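Local coordinates for enoyl-CoA hydratase subunit I (Geobacillus kaustophilus, PDB 2PBP), which probably works as a hydro-lyase of the enoyl-CoA hydratase/isomerase (crotonase) family, adding water to enoyl-CoA thioesters, at residues T96-A101 with L115-I120. Numbering follows the deposited sequence.
Sequences TPMIAA and LSCDLI
Met98 and Asp118 open the pairing of two neighbouring parallel strands, 98-102 and 119-123, a buried contact in the mixed six-stranded sheet of the crotonase fold. The carboxylate of Asp118 stands in for a backbone acceptor: OD2 accepts Met98 N at 2.7 Å, on its anti side and 21° out of the carboxylate plane. With CG beside the backbone N (chi1 -54°), the carboxylate reaches the start of strand 98-102. In return Met98 O accepts Asp118 N at 2.8 Å and, weakly, Leu119 N at 3.3 Å. Regular pairing follows, with Ala100 N bonded to Leu119 O at 3.0 Å, nearly straight at 167°. Apolar contacts lie on both faces. Ile99 and Leu119 run side by side on one; on the other, Cys117 SG meets the methyl CB of Ala100 at 3.6 Å. OD2 also forms a salt bridge with Lys209, whose NZ bonds Thr96 O, while Trp161 of the second subunit packs on Asp118. An alanine here would probably leave Met98 N without this acceptor and Lys209 without this countercharge. One buried carboxylate oxygen thus joins the start of the strand pair to a lysine, whose positive charge probably favours the ionised acid.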
# COMPACT_ATOMS: atom_id res chain seq x y z
N THR A 96 -3.10 -12.57 12.39
CA THR A 96 -4.37 -11.95 12.72
C THR A 96 -4.23 -10.43 12.76
O THR A 96 -3.19 -9.91 13.17
CB THR A 96 -4.88 -12.43 14.09
OG1 THR A 96 -5.03 -13.86 14.07
CG2 THR A 96 -6.21 -11.79 14.43
N PRO A 97 -5.26 -9.69 12.30
CA PRO A 97 -5.18 -8.23 12.31
C PRO A 97 -4.88 -7.72 13.72
O PRO A 97 -5.50 -8.16 14.70
CB PRO A 97 -6.55 -7.81 11.81
CG PRO A 97 -6.87 -8.88 10.81
CD PRO A 97 -6.44 -10.14 11.55
N MET A 98 -3.93 -6.79 13.82
CA MET A 98 -3.55 -6.21 15.10
C MET A 98 -3.61 -4.69 15.08
O MET A 98 -3.07 -4.05 14.17
CB MET A 98 -2.13 -6.63 15.49
CG MET A 98 -2.03 -7.97 16.17
SD MET A 98 -0.76 -7.90 17.44
CE MET A 98 0.70 -7.57 16.44
N ILE A 99 -4.25 -4.12 16.09
CA ILE A 99 -4.39 -2.68 16.21
C ILE A 99 -3.81 -2.20 17.53
O ILE A 99 -4.04 -2.80 18.58
CB ILE A 99 -5.87 -2.26 16.16
CG1 ILE A 99 -6.53 -2.75 14.87
CG2 ILE A 99 -5.99 -0.73 16.28
CD1 ILE A 99 -5.79 -2.55 13.56
N ALA A 100 -3.06 -1.10 17.48
CA ALA A 100 -2.49 -0.54 18.69
C ALA A 100 -3.32 0.67 19.07
O ALA A 100 -3.51 1.57 18.27
CB ALA A 100 -1.03 -0.13 18.46
N ALA A 101 -3.83 0.67 20.30
CA ALA A 101 -4.59 1.80 20.81
C ALA A 101 -3.60 2.50 21.74
O ALA A 101 -3.49 2.16 22.91
CB ALA A 101 -5.81 1.33 21.60
N LEU A 115 4.50 0.11 16.18
CA LEU A 115 4.85 -0.05 14.78
C LEU A 115 4.68 -1.50 14.31
O LEU A 115 4.49 -1.75 13.12
CB LEU A 115 6.29 0.42 14.54
CG LEU A 115 6.53 1.93 14.69
CD1 LEU A 115 8.02 2.22 14.67
CD2 LEU A 115 5.82 2.69 13.58
N SER A 116 4.75 -2.45 15.25
CA SER A 116 4.59 -3.86 14.92
C SER A 116 3.13 -4.20 14.63
O SER A 116 2.83 -5.26 14.08
CB SER A 116 5.10 -4.74 16.07
OG SER A 116 6.49 -4.55 16.28
N CYS A 117 2.21 -3.31 15.00
CA CYS A 117 0.80 -3.54 14.74
C CYS A 117 0.47 -3.11 13.32
O CYS A 117 1.27 -2.42 12.68
CB CYS A 117 -0.06 -2.77 15.75
SG CYS A 117 0.14 -3.41 17.45
N ASP A 118 -0.69 -3.51 12.82
CA ASP A 118 -1.10 -3.17 11.45
C ASP A 118 -1.70 -1.78 11.29
O ASP A 118 -1.54 -1.14 10.25
CB ASP A 118 -2.09 -4.21 10.94
CG ASP A 118 -1.57 -5.62 11.07
OD1 ASP A 118 -0.46 -5.87 10.55
OD2 ASP A 118 -2.25 -6.46 11.69
N LEU A 119 -2.41 -1.34 12.32
CA LEU A 119 -3.04 -0.02 12.32
C LEU A 119 -2.80 0.57 13.70
O LEU A 119 -2.70 -0.17 14.69
CB LEU A 119 -4.55 -0.13 12.09
CG LEU A 119 -5.08 -0.79 10.83
CD1 LEU A 119 -6.59 -0.86 10.89
CD2 LEU A 119 -4.63 -0.01 9.60
N ILE A 120 -2.73 1.89 13.77
CA ILE A 120 -2.52 2.56 15.04
C ILE A 120 -3.57 3.65 15.25
O ILE A 120 -3.70 4.55 14.43
CB ILE A 120 -1.13 3.21 15.13
CG1 ILE A 120 -0.03 2.16 14.94
CG2 ILE A 120 -0.97 3.92 16.48
CD1 ILE A 120 1.36 2.73 14.66